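N-acetyltransferase family protein (Bacillus anthracis, PDB 3LNB) catalyses the transfer of an acetyl group from acetyl-coenzyme A to arylamines, and in Bacillus anthracis inactivates the drug sulfamethoxazole. Local coordinates at residues A[140-145]-A[149-154]; A[71-76]-A[98-103]; A[36-41]-A[90-95]; A[160-165]-A[253-258]. The protein carries 1 engineered substitution. One frame throughout, in Å; residues are numbered along the deposited sequence.

Contact 1. Residues A[140-145]-A[149-154]; sequences IIILHH and DYVIDA
I141 and I152 face each other as a hydrogen-bonded antiparallel pair, and L143 with Y150 repeats the pattern two residues further on. I152 N donates to I141 O at 2.7 Å, and L143 N gives a nearly straight bond to Y150 O at 2.8 Å. Packing is closest around I152: its CB lies 3.7 Å from I141 CB, and its CG1 lies 3.8 Å from L143 CB. On the other face I142 folds CD1 back toward V151 CG2, 3.8 Å away. Toward the turn the interior gives way to partly exposed polar groups. There H144, with CG trans to its backbone N (chi1 -168°), presents ND1 to D149 OD1 at 2.6 Å; the oxygen lies in the imidazole plane but is approached from 38° above the carboxylate plane. At the buried end D153 leaves the strand, its OD2 passing 3.4 Å from I140 CG2 on the way to H138 NE2, while OD1 takes bonds from G155 N and N103 ND2. This is a beta hairpin at one side of the large antiparallel sheet, and it delivers the aspartate of what is probably the Cys-His-Asp triad (C99, H138, D153) of arylamine N-acetyltransferases.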
# COMPACT_ATOMS: atom_id res chain seq x y z
N ILE A 140 -8.09 1.86 -0.17
CA ILE A 140 -7.62 2.31 1.13
C ILE A 140 -8.63 1.99 2.21
O ILE A 140 -9.74 1.54 1.92
CB ILE A 140 -7.35 3.83 1.15
CG1 ILE A 140 -8.64 4.59 0.88
CG2 ILE A 140 -6.29 4.18 0.11
CD1 ILE A 140 -8.47 6.10 0.89
N ILE A 141 -8.24 2.23 3.46
CA ILE A 141 -9.09 1.97 4.62
C ILE A 141 -9.50 3.25 5.33
O ILE A 141 -8.69 4.16 5.50
CB ILE A 141 -8.34 1.08 5.66
CG1 ILE A 141 -8.08 -0.31 5.08
CG2 ILE A 141 -9.15 0.99 6.94
CD1 ILE A 141 -7.10 -1.12 5.90
N ILE A 142 -10.76 3.31 5.73
CA ILE A 142 -11.25 4.46 6.48
C ILE A 142 -11.57 3.91 7.87
O ILE A 142 -12.32 2.94 8.01
CB ILE A 142 -12.53 5.06 5.85
CG1 ILE A 142 -12.23 5.55 4.43
CG2 ILE A 142 -13.04 6.21 6.72
CD1 ILE A 142 -11.12 6.58 4.35
N LEU A 143 -10.97 4.52 8.89
CA LEU A 143 -11.16 4.10 10.28
C LEU A 143 -11.90 5.15 11.09
O LEU A 143 -11.58 6.34 11.01
CB LEU A 143 -9.80 3.84 10.95
CG LEU A 143 -9.85 3.72 12.49
CD1 LEU A 143 -10.34 2.34 12.87
CD2 LEU A 143 -8.48 3.97 13.09
N HIS A 144 -12.89 4.70 11.86
CA HIS A 144 -13.64 5.61 12.71
C HIS A 144 -13.22 5.32 14.14
O HIS A 144 -13.38 4.21 14.63
CB HIS A 144 -15.15 5.39 12.58
CG HIS A 144 -15.96 6.48 13.21
ND1 HIS A 144 -16.03 7.75 12.67
CD2 HIS A 144 -16.67 6.52 14.36
CE1 HIS A 144 -16.75 8.52 13.47
NE2 HIS A 144 -17.15 7.80 14.50
N HIS A 145 -12.67 6.34 14.80
CA HIS A 145 -12.20 6.17 16.17
C HIS A 145 -12.45 7.41 17.02
O HIS A 145 -12.00 8.51 16.69
CB HIS A 145 -10.70 5.86 16.16
CG HIS A 145 -10.09 5.77 17.53
ND1 HIS A 145 -10.38 4.75 18.41
CD2 HIS A 145 -9.26 6.61 18.19
CE1 HIS A 145 -9.75 4.96 19.55
NE2 HIS A 145 -9.06 6.09 19.44
N ASP A 149 -12.63 10.34 11.89
CA ASP A 149 -12.30 9.47 10.77
C ASP A 149 -10.84 9.64 10.38
O ASP A 149 -10.30 10.74 10.44
CB ASP A 149 -13.17 9.79 9.55
CG ASP A 149 -14.57 9.25 9.68
OD1 ASP A 149 -14.78 8.28 10.44
OD2 ASP A 149 -15.47 9.78 8.98
N TYR A 150 -10.22 8.54 9.97
CA TYR A 150 -8.83 8.56 9.55
C TYR A 150 -8.65 7.71 8.31
O TYR A 150 -9.37 6.74 8.10
CB TYR A 150 -7.91 7.98 10.62
CG TYR A 150 -7.94 8.69 11.94
CD1 TYR A 150 -9.01 8.53 12.82
CD2 TYR A 150 -6.88 9.51 12.33
CE1 TYR A 150 -9.03 9.16 14.05
CE2 TYR A 150 -6.88 10.15 13.56
CZ TYR A 150 -7.96 9.97 14.41
OH TYR A 150 -7.96 10.59 15.64
N VAL A 151 -7.68 8.09 7.49
CA VAL A 151 -7.36 7.30 6.32
C VAL A 151 -6.23 6.39 6.77
O VAL A 151 -5.27 6.84 7.40
CB VAL A 151 -6.87 8.16 5.12
CG1 VAL A 151 -6.10 7.28 4.12
CG2 VAL A 151 -8.06 8.82 4.44
N ILE A 152 -6.36 5.10 6.49
CA ILE A 152 -5.33 4.12 6.84
C ILE A 152 -4.88 3.60 5.49
O ILE A 152 -5.66 2.97 4.77
CB ILE A 152 -5.90 2.94 7.66
CG1 ILE A 152 -6.59 3.46 8.93
CG2 ILE A 152 -4.77 1.98 8.05
CD1 ILE A 152 -5.67 4.21 9.87
N ASP A 153 -3.63 3.87 5.13
CA ASP A 153 -3.14 3.43 3.83
C ASP A 153 -1.73 2.85 3.87
O ASP A 153 -0.77 3.55 4.15
CB ASP A 153 -3.18 4.61 2.85
CG ASP A 153 -2.90 4.19 1.41
OD1 ASP A 153 -2.59 3.01 1.17
OD2 ASP A 153 -3.00 5.07 0.53
N ALA A 154 -1.63 1.56 3.58
CA ALA A 154 -0.35 0.88 3.57
C ALA A 154 -0.04 0.41 2.15
O ALA A 154 0.85 -0.41 1.95
CB ALA A 154 -0.37 -0.31 4.52

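Contact 2. Residues A[71-76]-A[98-103]; sequences LDIMAG and LCYELN. With COA (coenzyme A), chain B.
I73 sets CG1 opposite its carbonyl carbon (chi1 -65°) and then runs fully extended (chi2 180°), a combination that carries CD1 out from helix 71-75 to L98 and Y100. Y100 contributes the less common rotamer, its CG tucked between backbone N and carbonyl carbon (chi1 54°), which swings the phenol hydroxyl back toward the same methyl. The contact belongs to the helical N-terminal part of the arylamine N-acetyltransferase fold, where helix 99-112 begins with C99, the probable triad cysteine, in the coenzyme A pocket. The two segments meet over a small area. I73 CD1 sits 3.6 Å from L98 CD1, the two side chains crossing at about a right angle, and 3.9 Å from Y100 OH; I238 of helix 228-240 touches all three residues.

One helix start and one helix end are fixed here. L98 is the N-cap, and E101, three residues on, folds its carboxylate back to it: L98 N donates an almost straight bond to E101 OE2 at 3.1 Å, from well above the carboxylate plane. L98 O in turn accepts from both E101 N and L102 N, so the backbone N and O of L98 are both tied to the first turn. Helix 71-75 closes in a Schellman motif with G76, at positive phi, as its C-prime residue. Between the helices two acidic groups approach without touching, and K89 probably offsets their like charges: its NZ forms salt bridges to both D72 OD2 and E101 OE1, oxygens 5.1 Å apart.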
# COMPACT_ATOMS: atom_id res chain seq x y z
N LEU A 71 4.39 -8.82 -9.10
CA LEU A 71 4.97 -10.01 -9.71
C LEU A 71 3.99 -11.09 -10.18
O LEU A 71 4.29 -11.81 -11.13
CB LEU A 71 6.02 -10.63 -8.78
CG LEU A 71 7.09 -9.65 -8.27
CD1 LEU A 71 8.13 -10.43 -7.47
CD2 LEU A 71 7.77 -8.92 -9.43
N ASP A 72 2.84 -11.22 -9.52
CA ASP A 72 1.86 -12.22 -9.95
C ASP A 72 1.25 -11.79 -11.28
O ASP A 72 0.96 -12.62 -12.14
CB ASP A 72 0.75 -12.39 -8.90
CG ASP A 72 1.15 -13.33 -7.77
OD1 ASP A 72 2.25 -13.92 -7.84
OD2 ASP A 72 0.37 -13.47 -6.82
N ILE A 73 1.06 -10.48 -11.43
CA ILE A 73 0.52 -9.93 -12.67
C ILE A 73 1.53 -10.24 -13.77
O ILE A 73 1.16 -10.67 -14.85
CB ILE A 73 0.32 -8.39 -12.57
CG1 ILE A 73 -0.74 -8.07 -11.51
CG2 ILE A 73 -0.07 -7.82 -13.92
CD1 ILE A 73 -1.02 -6.60 -11.31
N MET A 74 2.81 -10.03 -13.47
CA MET A 74 3.87 -10.30 -14.44
C MET A 74 3.96 -11.80 -14.77
O MET A 74 4.12 -12.18 -15.93
CB MET A 74 5.22 -9.83 -13.89
CG MET A 74 5.32 -8.32 -13.67
SD MET A 74 5.27 -7.41 -15.22
CE MET A 74 3.54 -7.07 -15.41
N ALA A 75 3.83 -12.64 -13.75
CA ALA A 75 3.92 -14.09 -13.96
C ALA A 75 2.61 -14.73 -14.40
O ALA A 75 2.59 -15.91 -14.77
CB ALA A 75 4.41 -14.76 -12.68
N GLY A 76 1.52 -13.98 -14.37
CA GLY A 76 0.23 -14.54 -14.77
C GLY A 76 -0.27 -15.58 -13.77
O GLY A 76 -0.74 -16.65 -14.16
N LEU A 98 0.18 -5.41 -4.29
CA LEU A 98 -0.20 -4.05 -4.63
C LEU A 98 -1.16 -3.50 -3.57
O LEU A 98 -1.56 -4.21 -2.65
CB LEU A 98 -0.85 -4.02 -6.02
CG LEU A 98 0.10 -4.31 -7.19
CD1 LEU A 98 -0.68 -4.38 -8.51
CD2 LEU A 98 1.16 -3.22 -7.28
N CYS A 99 -1.52 -2.24 -3.71
CA CYS A 99 -2.41 -1.57 -2.76
C CYS A 99 -3.67 -2.34 -2.36
O CYS A 99 -3.96 -2.48 -1.17
CB CYS A 99 -2.80 -0.20 -3.31
SG CYS A 99 -3.66 -0.27 -4.88
N TYR A 100 -4.43 -2.84 -3.34
CA TYR A 100 -5.65 -3.56 -3.01
C TYR A 100 -5.44 -4.86 -2.23
O TYR A 100 -6.38 -5.38 -1.63
CB TYR A 100 -6.48 -3.84 -4.28
CG TYR A 100 -5.73 -4.54 -5.37
CD1 TYR A 100 -5.06 -3.82 -6.36
CD2 TYR A 100 -5.67 -5.93 -5.42
CE1 TYR A 100 -4.35 -4.47 -7.37
CE2 TYR A 100 -4.96 -6.59 -6.41
CZ TYR A 100 -4.30 -5.85 -7.38
OH TYR A 100 -3.59 -6.51 -8.35
N GLU A 101 -4.22 -5.38 -2.23
CA GLU A 101 -3.92 -6.59 -1.48
C GLU A 101 -3.42 -6.21 -0.10
O GLU A 101 -3.89 -6.73 0.91
CB GLU A 101 -2.87 -7.43 -2.20
CG GLU A 101 -3.31 -7.91 -3.57
CD GLU A 101 -2.20 -8.60 -4.33
OE1 GLU A 101 -2.01 -9.83 -4.14
OE2 GLU A 101 -1.52 -7.91 -5.11
N LEU A 102 -2.47 -5.28 -0.07
CA LEU A 102 -1.91 -4.81 1.19
C LEU A 102 -3.01 -4.26 2.11
O LEU A 102 -3.09 -4.65 3.28
CB LEU A 102 -0.86 -3.74 0.92
CG LEU A 102 0.43 -4.24 0.26
CD1 LEU A 102 1.30 -3.07 -0.20
CD2 LEU A 102 1.19 -5.11 1.26
N ASN A 103 -3.85 -3.38 1.58
CA ASN A 103 -4.91 -2.79 2.39
C ASN A 103 -6.09 -3.71 2.67
O ASN A 103 -6.80 -3.52 3.64
CB ASN A 103 -5.39 -1.47 1.78
CG ASN A 103 -4.40 -0.34 2.00
OD1 ASN A 103 -3.69 -0.31 3.01
ND2 ASN A 103 -4.35 0.60 1.07
N1A COA B . 4.12 0.38 -12.06
C2A COA B . 5.21 -0.18 -12.55
N3A COA B . 6.38 0.44 -12.54
C4A COA B . 6.48 1.67 -12.02
C5A COA B . 5.36 2.30 -11.50
C6A COA B . 4.15 1.61 -11.53
N6A COA B . 3.05 2.16 -11.03
N7A COA B . 5.73 3.49 -11.05
C8A COA B . 7.04 3.61 -11.27
N9A COA B . 7.50 2.51 -11.86
C1B COA B . 8.93 2.22 -12.16
C2B COA B . 9.57 3.26 -13.08
O2B COA B . 9.23 2.98 -14.44
C3B COA B . 11.05 2.97 -12.83
O3B COA B . 11.53 1.97 -13.73
P3B COA B . 13.06 2.05 -14.23
O7A COA B . 14.00 2.31 -13.12
O8A COA B . 13.37 0.65 -14.98
O9A COA B . 13.09 3.20 -15.35
C4B COA B . 11.07 2.44 -11.39
O4B COA B . 9.70 2.38 -10.96
C5B COA B . 11.83 3.38 -10.46
O5B COA B . 11.19 4.66 -10.43
P1A COA B . 11.91 5.89 -9.70
O1A COA B . 10.83 7.08 -9.65
O2A COA B . 13.16 6.29 -10.40
O3A COA B . 12.20 5.41 -8.19
P2A COA B . 11.10 5.39 -7.02
O4A COA B . 11.22 6.82 -6.29
O5A COA B . 11.36 4.27 -6.09
O6A COA B . 9.64 5.34 -7.69
CBP COA B . 7.76 3.94 -6.94
CCP COA B . 8.95 4.10 -7.89
CDP COA B . 8.27 3.76 -5.51
CEP COA B . 6.95 2.71 -7.36
CAP COA B . 6.86 5.18 -7.03
OAP COA B . 6.44 5.37 -8.38
C9P COA B . 5.62 5.03 -6.14
O9P COA B . 5.70 5.10 -4.92
N8P COA B . 4.48 4.84 -6.82
C7P COA B . 3.17 4.70 -6.16
C6P COA B . 2.36 3.59 -6.83
C5P COA B . 0.88 3.69 -6.46
O5P COA B . 0.17 4.57 -6.95
N4P COA B . 0.43 2.76 -5.62
C3P COA B . -0.97 2.74 -5.18
C2P COA B . -1.88 2.12 -6.25
S1P COA B . -1.64 0.32 -6.48

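Contact 3. Residues A[36-41]-A[90-95]; sequences QKEFFK and LLIQKR. With FMT (formic acid), chain D.
L91 reaches across to E38 and F39, and apolar contact does most of the work here. One methyl of L91 carries it: CD1 lies 3.7 Å from E38 CB and 3.6 Å from F39 N, fitting against the backbone of helix 34-42 where one residue passes into the next. The same methyl stands 4.3 Å from F39 CB and meets the phenyl ring obliquely. Because L91 keeps CG opposite its carbonyl carbon and then extends (chi2 -176°), this branch projects directly at the neighbouring helix. The backbones come close as well, with E38 CA and L91 CA 6.3 Å apart.

The polar groups lie mostly at the margin. E38 bends at its second torsion (chi2 -61°), which turns the carboxylate toward I92, whose side chain is exposed, and leaves OE1 in plain contact with I92 CG1 at 3.9 Å. Two lysines approach the same margin, yet K41 NZ and K94 NZ remain 6.6 Å apart, like charges not in contact. Far from the leucine, Q36 NE2 donates to O1 of a formic acid molecule at 2.9 Å; this small acid, which is also hydrogen-bonded to I50 N, probably came from the crystallisation liquor.

Helix 34-42 thus lies against the C-terminal end of helix 83-92, where the helix widens into a pi-type turn, and R42 bonds to L90 O within the helix and to R95 O after it. Both helices also rest on helix 99-112, through F39 stacked on F109, L90 packed on L102 and L105, and L91 on L105.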
# COMPACT_ATOMS: atom_id res chain seq x y z
N GLN A 36 -4.52 -13.16 12.62
CA GLN A 36 -3.82 -12.32 13.59
C GLN A 36 -2.48 -12.93 13.97
O GLN A 36 -1.46 -12.23 14.02
CB GLN A 36 -4.67 -12.14 14.86
CG GLN A 36 -5.83 -11.16 14.72
CD GLN A 36 -6.57 -10.94 16.03
OE1 GLN A 36 -7.10 -11.88 16.61
NE2 GLN A 36 -6.61 -9.69 16.49
N LYS A 37 -2.47 -14.23 14.25
CA LYS A 37 -1.25 -14.92 14.62
C LYS A 37 -0.22 -14.82 13.50
O LYS A 37 0.94 -14.50 13.76
CB LYS A 37 -1.55 -16.40 14.91
CG LYS A 37 -2.52 -16.62 16.06
CD LYS A 37 -2.78 -18.11 16.27
CE LYS A 37 -3.87 -18.36 17.30
NZ LYS A 37 -4.15 -19.82 17.41
N GLU A 38 -0.63 -15.10 12.27
CA GLU A 38 0.28 -15.04 11.14
C GLU A 38 0.72 -13.61 10.87
O GLU A 38 1.86 -13.35 10.48
CB GLU A 38 -0.37 -15.60 9.87
CG GLU A 38 -0.66 -17.09 9.89
CD GLU A 38 0.59 -17.94 10.05
OE1 GLU A 38 1.62 -17.63 9.42
OE2 GLU A 38 0.54 -18.94 10.79
N PHE A 39 -0.20 -12.67 11.06
CA PHE A 39 0.09 -11.27 10.82
C PHE A 39 1.23 -10.82 11.74
O PHE A 39 2.23 -10.27 11.28
CB PHE A 39 -1.15 -10.41 11.08
CG PHE A 39 -1.07 -9.03 10.49
CD1 PHE A 39 -1.34 -8.82 9.14
CD2 PHE A 39 -0.69 -7.95 11.27
CE1 PHE A 39 -1.24 -7.56 8.58
CE2 PHE A 39 -0.58 -6.68 10.73
CZ PHE A 39 -0.86 -6.48 9.38
N PHE A 40 1.07 -11.07 13.04
CA PHE A 40 2.07 -10.71 14.05
C PHE A 40 3.44 -11.30 13.72
O PHE A 40 4.46 -10.63 13.85
CB PHE A 40 1.62 -11.20 15.43
CG PHE A 40 0.52 -10.40 16.04
CD1 PHE A 40 -0.62 -11.02 16.55
CD2 PHE A 40 0.61 -9.01 16.13
CE1 PHE A 40 -1.64 -10.29 17.14
CE2 PHE A 40 -0.41 -8.26 16.72
CZ PHE A 40 -1.54 -8.91 17.22
N LYS A 41 3.45 -12.57 13.32
CA LYS A 41 4.69 -13.27 12.97
C LYS A 41 5.40 -12.61 11.79
O LYS A 41 6.59 -12.31 11.85
CB LYS A 41 4.38 -14.73 12.64
CG LYS A 41 5.60 -15.53 12.19
CD LYS A 41 5.21 -16.94 11.75
CE LYS A 41 6.43 -17.74 11.29
NZ LYS A 41 6.05 -19.11 10.85
N LEU A 90 0.69 -13.11 1.18
CA LEU A 90 1.49 -12.12 1.89
C LEU A 90 2.10 -12.50 3.23
O LEU A 90 3.13 -11.94 3.62
CB LEU A 90 0.70 -10.82 2.08
CG LEU A 90 0.53 -9.93 0.86
CD1 LEU A 90 -0.41 -10.59 -0.12
CD2 LEU A 90 -0.02 -8.58 1.30
N LEU A 91 1.48 -13.43 3.94
CA LEU A 91 2.03 -13.81 5.23
C LEU A 91 2.81 -15.12 5.17
O LEU A 91 4.01 -15.15 5.41
CB LEU A 91 0.92 -13.89 6.27
CG LEU A 91 0.08 -12.62 6.40
CD1 LEU A 91 -0.93 -12.77 7.54
CD2 LEU A 91 0.98 -11.42 6.65
N ILE A 92 2.12 -16.21 4.83
CA ILE A 92 2.75 -17.52 4.78
C ILE A 92 3.86 -17.68 3.73
O ILE A 92 4.96 -18.14 4.05
CB ILE A 92 1.68 -18.61 4.58
CG1 ILE A 92 0.76 -18.64 5.80
CG2 ILE A 92 2.34 -19.98 4.36
CD1 ILE A 92 -0.47 -19.49 5.62
N GLN A 93 3.59 -17.30 2.48
CA GLN A 93 4.59 -17.45 1.43
C GLN A 93 5.54 -16.25 1.40
O GLN A 93 6.36 -16.11 0.49
CB GLN A 93 3.90 -17.64 0.08
CG GLN A 93 2.92 -18.82 0.07
CD GLN A 93 2.13 -18.95 -1.22
OE1 GLN A 93 1.68 -17.96 -1.78
NE2 GLN A 93 1.95 -20.18 -1.69
N LYS A 94 5.42 -15.40 2.41
CA LYS A 94 6.26 -14.21 2.54
C LYS A 94 6.43 -13.41 1.24
O LYS A 94 7.55 -13.09 0.84
CB LYS A 94 7.63 -14.59 3.10
CG LYS A 94 7.60 -15.21 4.49
CD LYS A 94 9.01 -15.60 4.95
CE LYS A 94 8.99 -16.79 5.90
NZ LYS A 94 10.38 -17.27 6.24
N ARG A 95 5.31 -13.10 0.59
CA ARG A 95 5.31 -12.31 -0.63
C ARG A 95 4.80 -10.91 -0.29
O ARG A 95 4.48 -10.61 0.87
CB ARG A 95 4.38 -12.93 -1.70
CG ARG A 95 4.85 -14.25 -2.32
CD ARG A 95 5.92 -14.03 -3.39
NE ARG A 95 5.50 -13.06 -4.40
CZ ARG A 95 4.60 -13.29 -5.35
NH1 ARG A 95 4.02 -14.48 -5.46
NH2 ARG A 95 4.26 -12.31 -6.19
C FMT D . -7.18 -7.34 19.36
O1 FMT D . -6.81 -8.46 19.07
O2 FMT D . -6.32 -6.31 19.31

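Contact 4. Residues A[160-165]-A[253-258]; sequences LPLHPV and CKLTNY. With FMT (formic acid), chain C.
L255 is the residue by which strand 252-256 meets L160 and L162, and the approach to it starts two positions earlier. C253 pairs with F68 through the backbone and touches coenzyme A and also H260 and S262. K254 points to the other side, away from the loop; bends in its third and fourth torsions (chi3 71°, chi4 66°) curl the chain so that NZ returns to L255 O at 3.2 Å, with a weak second bond to M64 O.

L255 then faces the loop. Its CD2 is 3.4 Å from L160 CD1, tighter than usual for two methyls, and its CD1 is 3.5 Å from that same L160 CD1, so a single L160 methyl is pressed against both branches. L162 arrives tip to tip, its CD2 3.9 Å from L255 CD2. This leucine cluster joins the two antiparallel sheets of the fold: strand 252-256 belongs to the five-stranded one, whereas the loop through L160 to P164 leads into edge strand 165-166 of the eight-stranded one. Next to L162, H163 NE2 donates to O1 of a formic acid molecule at 2.9 Å, the oxygen lying in the imidazole plane, while ND1 is held by D56.

Beyond L255 the chain runs into partly exposed and exposed residues. T256 O accepts from Q175 NE2, and T256 OG1 receives a weak bond from Y258 N at 3.4 Å. Past the exposed N257, the ring of Y258 makes a cation-pi contact with K273.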
# COMPACT_ATOMS: atom_id res chain seq x y z
N LEU A 160 4.11 6.26 1.73
CA LEU A 160 3.42 5.73 2.90
C LEU A 160 3.38 6.73 4.05
O LEU A 160 4.42 7.21 4.50
CB LEU A 160 4.11 4.44 3.35
CG LEU A 160 4.11 3.29 2.34
CD1 LEU A 160 4.98 2.15 2.87
CD2 LEU A 160 2.68 2.82 2.09
N PRO A 161 2.18 7.07 4.54
CA PRO A 161 2.06 8.02 5.65
C PRO A 161 2.64 7.46 6.95
O PRO A 161 3.20 8.20 7.76
CB PRO A 161 0.56 8.26 5.74
CG PRO A 161 0.12 8.10 4.31
CD PRO A 161 0.87 6.85 3.90
N LEU A 162 2.49 6.15 7.14
CA LEU A 162 3.00 5.46 8.33
C LEU A 162 2.32 5.90 9.64
O LEU A 162 2.82 5.64 10.73
CB LEU A 162 4.51 5.65 8.44
CG LEU A 162 5.32 5.19 7.23
CD1 LEU A 162 6.81 5.38 7.51
CD2 LEU A 162 5.02 3.72 6.91
N HIS A 163 1.17 6.56 9.50
CA HIS A 163 0.36 7.02 10.64
C HIS A 163 -1.05 7.26 10.10
O HIS A 163 -1.23 7.56 8.92
CB HIS A 163 0.84 8.38 11.18
CG HIS A 163 2.27 8.40 11.61
ND1 HIS A 163 2.70 7.86 12.80
CD2 HIS A 163 3.37 8.90 11.00
CE1 HIS A 163 4.01 8.03 12.91
NE2 HIS A 163 4.44 8.66 11.83
N PRO A 164 -2.08 7.11 10.95
CA PRO A 164 -3.42 7.36 10.44
C PRO A 164 -3.45 8.83 10.03
O PRO A 164 -2.85 9.66 10.71
CB PRO A 164 -4.31 7.10 11.65
CG PRO A 164 -3.56 6.04 12.39
CD PRO A 164 -2.13 6.50 12.29
N VAL A 165 -4.12 9.16 8.93
CA VAL A 165 -4.19 10.56 8.49
C VAL A 165 -5.60 11.06 8.80
O VAL A 165 -6.57 10.61 8.20
CB VAL A 165 -3.89 10.68 6.99
CG1 VAL A 165 -3.73 12.15 6.61
CG2 VAL A 165 -2.62 9.90 6.65
N CYS A 253 8.91 -2.60 -4.53
CA CYS A 253 9.38 -1.49 -3.72
C CYS A 253 9.19 -1.76 -2.24
O CYS A 253 8.27 -2.46 -1.83
CB CYS A 253 8.61 -0.22 -4.10
SG CYS A 253 8.97 1.22 -3.06
N LYS A 254 10.08 -1.19 -1.43
CA LYS A 254 10.01 -1.38 0.01
C LYS A 254 10.75 -0.25 0.70
O LYS A 254 11.68 0.34 0.14
CB LYS A 254 10.64 -2.73 0.39
CG LYS A 254 10.50 -3.10 1.86
CD LYS A 254 11.04 -4.50 2.15
CE LYS A 254 12.55 -4.55 2.05
NZ LYS A 254 13.20 -3.74 3.13
N LEU A 255 10.33 0.06 1.91
CA LEU A 255 10.96 1.11 2.70
C LEU A 255 12.18 0.53 3.39
O LEU A 255 12.27 -0.67 3.63
CB LEU A 255 10.00 1.63 3.76
CG LEU A 255 9.01 2.72 3.36
CD1 LEU A 255 8.39 2.42 2.01
CD2 LEU A 255 7.96 2.82 4.44
N THR A 256 13.12 1.41 3.72
CA THR A 256 14.35 1.04 4.42
C THR A 256 14.53 2.08 5.51
O THR A 256 13.83 3.09 5.55
CB THR A 256 15.58 1.08 3.50
OG1 THR A 256 15.76 2.41 3.00
CG2 THR A 256 15.42 0.12 2.34
N ASN A 257 15.48 1.84 6.41
CA ASN A 257 15.71 2.80 7.47
C ASN A 257 16.24 4.14 6.95
O ASN A 257 16.07 5.16 7.61
CB ASN A 257 16.66 2.21 8.51
CG ASN A 257 16.03 1.06 9.26
OD1 ASN A 257 15.00 1.23 9.92
ND2 ASN A 257 16.64 -0.11 9.17
N TYR A 258 16.83 4.14 5.76
CA TYR A 258 17.37 5.37 5.19
C TYR A 258 16.68 5.86 3.92
O TYR A 258 17.17 6.77 3.25
CB TYR A 258 18.86 5.18 4.93
CG TYR A 258 19.63 4.83 6.18
CD1 TYR A 258 19.67 5.70 7.27
CD2 TYR A 258 20.30 3.61 6.30
CE1 TYR A 258 20.36 5.38 8.43
CE2 TYR A 258 20.99 3.28 7.47
CZ TYR A 258 21.01 4.16 8.53
OH TYR A 258 21.67 3.83 9.69
C FMT C . 7.74 7.83 10.69
O1 FMT C . 7.27 8.82 11.21
O2 FMT C . 8.70 7.96 9.76

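In the fold
Along the chain, contacts 2 and 3 interleave, their segments alternating through the N-terminal helices, and contacts 1 and 4 follow in turn. Contacts 2 and 3, with centres about 16 Å apart, use four different helices, of which 71-75, 83-92 and 99-112 follow one another, and are tied by the D72-R95 salt bridge and L90-L102 packing. Contact 1 lies about 21 Å from contact 2 between centres, yet the two touch where N103 bonds to D153 and A154. Contact 4, about 15 Å from contact 1, continues the eight-stranded sheet through V151 and V165 and ties in the second sheet. Contacts 1, 2 and 4 thus hold or border the probable triad or the coenzyme A pocket, whereas contact 3 joins outer helices.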